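Sweet protein mabinlin-2 chain B (Capparis masaikai, PDB 2DS2) forms one chain of a heat-stable 2S seed storage albumin that serves as a nutrient reservoir and has sweetness-inducing activity. Local coordinates at residues B[20-23]-B[24-28]; B[53-56]-B[57-60]. One frame throughout, in Å; residues are numbered along the deposited sequence.

Contact 1 of 2, residues B[20-23]-B[24-28]; sequences PCVC and PVLRQ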
# COMPACT_ATOMS: atom_id res chain seq x y z
N PRO B 20 6.27 -12.80 -3.01
CA PRO B 20 6.01 -12.44 -4.41
C PRO B 20 4.69 -11.69 -4.59
O PRO B 20 4.42 -11.14 -5.65
CB PRO B 20 6.03 -13.79 -5.13
CG PRO B 20 5.58 -14.75 -4.07
CD PRO B 20 6.33 -14.27 -2.85
N CYS B 21 3.87 -11.67 -3.54
CA CYS B 21 2.59 -10.97 -3.60
C CYS B 21 2.65 -9.60 -2.94
O CYS B 21 1.68 -8.85 -2.98
CB CYS B 21 1.50 -11.78 -2.90
SG CYS B 21 0.81 -13.15 -3.89
N VAL B 22 3.79 -9.28 -2.33
CA VAL B 22 3.91 -7.99 -1.66
C VAL B 22 3.58 -6.80 -2.55
O VAL B 22 2.71 -6.00 -2.21
CB VAL B 22 5.33 -7.81 -1.06
CG1 VAL B 22 5.53 -6.38 -0.61
CG2 VAL B 22 5.52 -8.75 0.12
N CYS B 23 4.24 -6.68 -3.70
CA CYS B 23 3.93 -5.54 -4.55
C CYS B 23 2.53 -5.62 -5.13
O CYS B 23 1.81 -4.62 -5.15
CB CYS B 23 4.98 -5.39 -5.65
SG CYS B 23 6.57 -4.76 -5.00
N PRO B 24 2.10 -6.80 -5.60
CA PRO B 24 0.74 -6.85 -6.14
C PRO B 24 -0.35 -6.46 -5.13
O PRO B 24 -1.33 -5.82 -5.51
CB PRO B 24 0.61 -8.29 -6.65
CG PRO B 24 1.78 -9.03 -6.06
CD PRO B 24 2.86 -8.00 -5.97
N VAL B 25 -0.20 -6.82 -3.85
CA VAL B 25 -1.23 -6.42 -2.89
C VAL B 25 -1.13 -4.93 -2.57
O VAL B 25 -2.14 -4.29 -2.28
CB VAL B 25 -1.17 -7.23 -1.56
CG1 VAL B 25 -1.30 -8.72 -1.86
CG2 VAL B 25 0.09 -6.90 -0.78
N LEU B 26 0.08 -4.38 -2.62
CA LEU B 26 0.24 -2.95 -2.36
C LEU B 26 -0.34 -2.15 -3.52
O LEU B 26 -0.88 -1.05 -3.33
CB LEU B 26 1.73 -2.60 -2.16
CG LEU B 26 2.25 -2.94 -0.76
CD1 LEU B 26 3.77 -2.73 -0.67
CD2 LEU B 26 1.55 -2.06 0.25
N ARG B 27 -0.23 -2.69 -4.73
CA ARG B 27 -0.80 -2.01 -5.88
C ARG B 27 -2.32 -1.95 -5.67
O ARG B 27 -2.96 -0.92 -5.93
CB ARG B 27 -0.50 -2.79 -7.16
CG ARG B 27 -0.97 -2.12 -8.44
CD ARG B 27 -0.19 -0.84 -8.71
NE ARG B 27 -0.38 -0.36 -10.07
CZ ARG B 27 -1.56 -0.02 -10.59
NH1 ARG B 27 -2.66 -0.10 -9.85
NH2 ARG B 27 -1.64 0.41 -11.84
N GLN B 28 -2.89 -3.05 -5.19
CA GLN B 28 -4.32 -3.12 -4.95
C GLN B 28 -4.75 -2.21 -3.81
O GLN B 28 -5.85 -1.65 -3.83
CB GLN B 28 -4.75 -4.56 -4.66
CG GLN B 28 -4.56 -5.50 -5.84
CD GLN B 28 -5.40 -5.10 -7.04
OE1 GLN B 28 -5.06 -5.39 -8.19
NE2 GLN B 28 -6.53 -4.43 -6.78

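Contact 2 of 2, residues B[53-56]-B[57-60]; sequences RNLP and NICN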
# COMPACT_ATOMS: atom_id res chain seq x y z
N ARG B 53 4.29 2.25 -2.92
CA ARG B 53 5.53 1.70 -3.46
C ARG B 53 6.65 1.52 -2.44
O ARG B 53 7.38 0.52 -2.50
CB ARG B 53 6.03 2.57 -4.62
CG ARG B 53 5.21 2.44 -5.89
CD ARG B 53 5.73 3.31 -7.02
NE ARG B 53 5.31 4.71 -6.88
CZ ARG B 53 5.35 5.60 -7.87
NH1 ARG B 53 4.95 6.84 -7.66
NH2 ARG B 53 5.79 5.24 -9.07
N ASN B 54 6.77 2.46 -1.51
CA ASN B 54 7.82 2.43 -0.49
C ASN B 54 7.56 1.56 0.73
O ASN B 54 8.46 1.31 1.51
CB ASN B 54 8.11 3.85 0.03
CG ASN B 54 8.83 4.71 -0.99
OD1 ASN B 54 9.76 4.26 -1.65
ND2 ASN B 54 8.41 5.97 -1.09
N LEU B 55 6.32 1.10 0.90
CA LEU B 55 6.03 0.31 2.08
C LEU B 55 6.92 -0.91 2.33
O LEU B 55 7.22 -1.23 3.48
CB LEU B 55 4.55 -0.10 2.08
CG LEU B 55 3.69 0.98 2.75
CD1 LEU B 55 2.23 0.77 2.41
CD2 LEU B 55 3.91 0.93 4.24
N PRO B 56 7.38 -1.60 1.26
CA PRO B 56 8.24 -2.75 1.56
C PRO B 56 9.48 -2.34 2.35
O PRO B 56 9.93 -3.06 3.24
CB PRO B 56 8.58 -3.29 0.17
CG PRO B 56 7.35 -2.94 -0.62
CD PRO B 56 7.10 -1.52 -0.18
N ASN B 57 10.03 -1.17 2.02
CA ASN B 57 11.21 -0.66 2.71
C ASN B 57 10.85 -0.08 4.07
O ASN B 57 11.56 -0.30 5.05
CB ASN B 57 11.90 0.40 1.85
CG ASN B 57 12.51 -0.17 0.59
OD1 ASN B 57 13.12 -1.24 0.61
ND2 ASN B 57 12.37 0.55 -0.51
N ILE B 58 9.75 0.67 4.12
CA ILE B 58 9.30 1.28 5.37
C ILE B 58 9.02 0.21 6.41
O ILE B 58 9.23 0.43 7.61
CB ILE B 58 8.01 2.10 5.15
CG1 ILE B 58 8.27 3.22 4.14
CG2 ILE B 58 7.51 2.66 6.47
CD1 ILE B 58 7.04 4.03 3.80
N CYS B 59 8.54 -0.94 5.95
CA CYS B 59 8.21 -2.06 6.82
C CYS B 59 9.40 -2.97 7.07
O CYS B 59 9.31 -3.92 7.85
CB CYS B 59 7.08 -2.88 6.21
SG CYS B 59 5.47 -2.05 6.24
N ASN B 60 10.50 -2.69 6.39
CA ASN B 60 11.72 -3.48 6.51
C ASN B 60 11.54 -4.94 6.09
O ASN B 60 12.05 -5.85 6.74
CB ASN B 60 12.27 -3.39 7.94
CG ASN B 60 12.70 -1.97 8.30
OD1 ASN B 60 13.40 -1.31 7.54
ND2 ASN B 60 12.28 -1.51 9.47

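Contact 1 of 2, residues B[20-23]-B[24-28]
The Cys-X-Cys motif of the 2S albumin eight-cysteine skeleton, Cys21-Val22-Cys23, meets Pro24, Val25, Leu26 and Arg27 in the opening turns of helix 22-36. Three backbone i to i+4 hydrogen bonds establish the helical winding: Val25 N to Cys21 O at 2.9 Å (N-H...O 160°), Leu26 N to Val22 O at 3.1 Å, and Arg27 N to Cys23 O at 2.8 Å. Pro24 has no N-H to offer, and its ring fills this side of the turn instead, with CG 3.1 Å from Cys21 O. Pro24 CD sits 3.4 Å from Cys23 CB, a crowding built into the Cys23-Pro24 peptide that restricts the backbone of Cys23. With an alanine here, CG and CD are gone, which would probably open a gap beside the Cys21 carbonyl and leave the backbone at this position and at Cys23 freer to turn. The cysteine sulfurs bond outward: Cys23 SG to Cys67, and Cys21 SG to a cysteine of the partner chain. Val22 and Leu26 lie side by side, pointing the same way, and both touch Pro56 of helix 42-58. Val22 places CG1 opposite its backbone N (chi1 169°), where the methyl rests 4.1 Å from Leu26 CD1.

Contact 2 of 2, residues B[53-56]-B[57-60]
Ile58 reaches back along the helix to Asn54, one turn earlier, and Cys59 does the same to Leu55. In Ile58, CG1 stands anti to the carbonyl carbon (chi1 -61°), and the extended chain beyond it carries CD1 to 3.9 Å from Asn54 CB. The same chi1 lays Ile58 CG1 3.3 Å from Asn54 O, so the isoleucine lines the carbonyl that its own backbone binds. That oxygen is gripped twice: by Ile58 N at 3.0 Å in a nearly straight bond (N-H...O 169°) lying in the carbonyl plane, and by a weak, bent bond from Asn57 N. In Cys59 too the sulfur stands anti to the carbonyl carbon, beside the backbone N, which sets SG 3.4 Å from Leu55 O and 3.9 Å from Leu55 CD2. Cys59 N donates to the same Leu55 O at 2.8 Å, and SG continues into the disulfide with Cys11 of helix 6-14. Leu55 is buried against Leu7 and Cys10 of that helix. Pro56 N, lacking a hydrogen, makes no bond to the preceding turn, and the helix is kinked there. Asn60 then leaves helical geometry with phi +62°, its N bonded to Asn57 O at 2.9 Å. This reversal of phi, with bonds returning into the last turn, is a Schellman motif, here ending helix 42-58 beside a disulfide of the four-disulfide 2S albumin fold.

Contact 1 lies near the start of helix 22-36 and contact 2 at the end of helix 42-58, the next helix in the chain; their centres are about 12 Å apart. Direct packing joins them: Leu26 CD1 meets Pro56 CD at 3.6 Å, Leu26 CD2 meets Leu55 CD1 at 3.6 Å, and Val22 CG1 approaches Pro56 CG at 3.9 Å. The apolar face of the early turns thus fits against the kinked end of its neighbour. Pro56 also touches Cys67, so the disulfide partner of Cys23 in contact 1 packs on contact 2 as well. Leu14 of helix 6-14 touches Val25, Leu26 and Cys59, bringing all three helices together.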